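PDB 3HNM: putative chitobiase from Bacteroides thetaiotaomicron, which is of uncharacterised function but, as a fragment containing an F5/8 type C domain of a putative chitobiase, probably binds carbohydrate and carries a magnesium ion. Local coordinates for residues A[94-99]-A[153-158]. Numbering follows the deposited sequence.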
ATOM      1  N   ALA A  94     -13.836  -2.237   5.981  1.00 36.09           N
ATOM      2  CA  ALA A  94     -13.445  -2.568   4.614  1.00 35.82           C
ATOM      3  C   ALA A  94     -12.011  -3.075   4.468  1.00 34.59           C
ATOM      4  O   ALA A  94     -11.688  -3.714   3.471  1.00 33.91           O
ATOM      5  CB  ALA A  94     -13.666  -1.365   3.716  1.00 36.87           C
ATOM      6  N   GLY A  95     -11.162  -2.790   5.455  1.00 33.65           N
ATOM      7  CA  GLY A  95      -9.782  -3.248   5.401  1.00 33.01           C
ATOM      8  C   GLY A  95      -9.782  -4.755   5.513  1.00 32.08           C
ATOM      9  O   GLY A  95      -9.765  -5.308   6.608  1.00 32.77           O
ATOM     10  N   THR A  96      -9.793  -5.429   4.371  1.00 30.94           N
ATOM     11  CA  THR A  96      -9.857  -6.875   4.369  1.00 29.01           C
ATOM     12  C   THR A  96      -8.713  -7.563   3.647  1.00 27.13           C
ATOM     13  O   THR A  96      -8.829  -8.724   3.250  1.00 26.67           O
ATOM     14  CB  THR A  96     -11.212  -7.332   3.778  1.00 29.54           C
ATOM     15  OG1 THR A  96     -11.464  -6.620   2.561  1.00 28.75           O
ATOM     16  CG2 THR A  96     -12.347  -7.049   4.763  1.00 29.45           C
ATOM     17  N   SER A  97      -7.602  -6.852   3.481  1.00 25.62           N
ATOM     18  CA  SER A  97      -6.435  -7.421   2.805  1.00 23.80           C
ATOM     19  C   SER A  97      -6.065  -8.721   3.511  1.00 24.44           C
ATOM     20  O   SER A  97      -5.867  -8.739   4.724  1.00 24.49           O
ATOM     21  CB  SER A  97      -5.271  -6.436   2.859  1.00 22.75           C
ATOM     22  OG  SER A  97      -5.657  -5.160   2.374  1.00 20.17           O
ATOM     23  N   LYS A  98      -5.970  -9.801   2.740  1.00 24.84           N
ATOM     24  CA  LYS A  98      -5.669 -11.118   3.282  1.00 24.67           C
ATOM     25  C   LYS A  98      -4.373 -11.757   2.786  1.00 26.44           C
ATOM     26  O   LYS A  98      -3.672 -12.420   3.546  1.00 28.19           O
ATOM     27  CB  LYS A  98      -6.842 -12.060   3.007  1.00 21.07           C
ATOM     28  CG  LYS A  98      -6.618 -13.472   3.451  1.00 18.70           C
ATOM     29  CD  LYS A  98      -7.934 -14.152   3.649  1.00 19.63           C
ATOM     30  CE  LYS A  98      -7.797 -15.657   3.594  1.00 20.36           C
ATOM     31  NZ  LYS A  98      -7.513 -16.079   2.184  1.00 21.41           N
ATOM     32  N   ALA A  99      -4.052 -11.569   1.515  1.00 26.78           N
ATOM     33  CA  ALA A  99      -2.836 -12.136   0.963  1.00 26.79           C
ATOM     34  C   ALA A  99      -2.386 -11.278  -0.196  1.00 28.35           C
ATOM     35  O   ALA A  99      -3.174 -10.524  -0.768  1.00 29.88           O
ATOM     36  CB  ALA A  99      -3.076 -13.574   0.502  1.00 25.15           C
ATOM     37  N   LEU A 153     -17.072  -8.806  -1.476  1.00 27.67           N
ATOM     38  CA  LEU A 153     -15.724  -8.281  -1.678  1.00 26.93           C
ATOM     39  C   LEU A 153     -15.616  -6.754  -1.653  1.00 27.70           C
ATOM     40  O   LEU A 153     -15.848  -6.082  -2.663  1.00 27.45           O
ATOM     41  CB  LEU A 153     -15.163  -8.794  -3.012  1.00 26.39           C
ATOM     42  CG  LEU A 153     -13.802  -8.305  -3.508  1.00 25.69           C
ATOM     43  CD1 LEU A 153     -12.752  -9.282  -3.073  1.00 26.79           C
ATOM     44  CD2 LEU A 153     -13.811  -8.182  -5.024  1.00 25.16           C
ATOM     45  N   ARG A 154     -15.262  -6.206  -0.498  1.00 29.34           N
ATOM     46  CA  ARG A 154     -15.070  -4.758  -0.337  1.00 29.57           C
ATOM     47  C   ARG A 154     -13.671  -4.627   0.228  1.00 28.28           C
ATOM     48  O   ARG A 154     -13.177  -5.551   0.863  1.00 29.39           O
ATOM     49  CB  ARG A 154     -16.073  -4.183   0.666  1.00 31.14           C
ATOM     50  CG  ARG A 154     -17.499  -4.175   0.194  1.00 33.38           C
ATOM     51  CD  ARG A 154     -17.631  -3.313  -1.030  1.00 35.59           C
ATOM     52  NE  ARG A 154     -19.017  -3.183  -1.471  1.00 38.54           N
ATOM     53  CZ  ARG A 154     -19.368  -2.571  -2.594  1.00 40.34           C
ATOM     54  NH1 ARG A 154     -18.433  -2.045  -3.375  1.00 42.59           N
ATOM     55  NH2 ARG A 154     -20.638  -2.486  -2.943  1.00 41.22           N
ATOM     56  N   VAL A 155     -13.013  -3.507  -0.005  1.00 26.52           N
ATOM     57  CA  VAL A 155     -11.681  -3.370   0.556  1.00 26.51           C
ATOM     58  C   VAL A 155     -11.187  -1.929   0.589  1.00 26.14           C
ATOM     59  O   VAL A 155     -11.340  -1.178  -0.380  1.00 25.20           O
ATOM     60  CB  VAL A 155     -10.657  -4.348  -0.168  1.00 25.81           C
ATOM     61  CG1 VAL A 155     -11.090  -4.590  -1.594  1.00 28.89           C
ATOM     62  CG2 VAL A 155      -9.242  -3.795  -0.134  1.00 24.13           C
ATOM     63  N   SER A 156     -10.664  -1.538   1.751  1.00 25.68           N
ATOM     64  CA  SER A 156     -10.112  -0.208   1.939  1.00 28.07           C
ATOM     65  C   SER A 156      -8.767  -0.355   2.641  1.00 30.25           C
ATOM     66  O   SER A 156      -8.582  -1.254   3.460  1.00 30.75           O
ATOM     67  CB  SER A 156     -11.057   0.686   2.746  1.00 25.96           C
ATOM     68  OG  SER A 156     -11.330   0.152   4.018  1.00 20.94           O
ATOM     69  N   LEU A 157      -7.827   0.521   2.290  1.00 33.47           N
ATOM     70  CA  LEU A 157      -6.476   0.496   2.843  1.00 34.41           C
ATOM     71  C   LEU A 157      -6.125   1.771   3.594  1.00 36.76           C
ATOM     72  O   LEU A 157      -6.417   2.874   3.130  1.00 37.68           O
ATOM     73  CB  LEU A 157      -5.462   0.306   1.720  1.00 32.16           C
ATOM     74  CG  LEU A 157      -4.100  -0.145   2.220  1.00 31.02           C
ATOM     75  CD1 LEU A 157      -4.255  -1.522   2.871  1.00 31.71           C
ATOM     76  CD2 LEU A 157      -3.116  -0.208   1.070  1.00 29.59           C
ATOM     77  N   GLY A 158      -5.476   1.619   4.744  1.00 38.12           N
ATOM     78  CA  GLY A 158      -5.088   2.780   5.523  1.00 38.84           C
ATOM     79  C   GLY A 158      -3.836   3.455   4.986  1.00 40.27           C
ATOM     80  O   GLY A 158      -3.877   4.618   4.577  1.00 40.45           O
TER
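Arg-154 meets Thr-96 through its backbone. Thr-96 OG1 donates to Arg-154 O at 2.6 Å, lying in the plane of the carbonyl. A chi1 of 48° sets OG1 between the backbone N and the carbonyl carbon. The guanidinium of Arg-154 turns from the contact, to a salt bridge with Asp-151 and a cation-pi contact with Trp-57.

At Val-155, the CA-H points at Ala-94 O, with CA and O 2.9 Å apart. Val-155 CB also lies 3.6 Å from Thr-96 OG1, and the two side chains meet at a slant.

Ser-156 N gives the same Ala-94 O a weak hydrogen bond of 3.0 Å, bent to 145° at the hydrogen. The oxygen thus faces one weak N-H bond and one CA-H contact. Ser-156 O in turn faces Gly-95 CA at 3.0 Å, a CA-H...O contact. Ser-156 OG is hydrogen-bonded to His-91 O.

Leu-157 adds a light touch, its CD1 3.9 Å from Ser-97 OG. Gly-158 follows as part of the magnesium site, with Ser-43, Asp-46, Asn-48 and Thr-51.

Strand 156-166 belongs to the four-strand sheet, while 94-98 leads to strand 100-105 of the five-strand sheet. The contact ties the two in the beta-sandwich of an F5/8 type C (discoidin-like) domain.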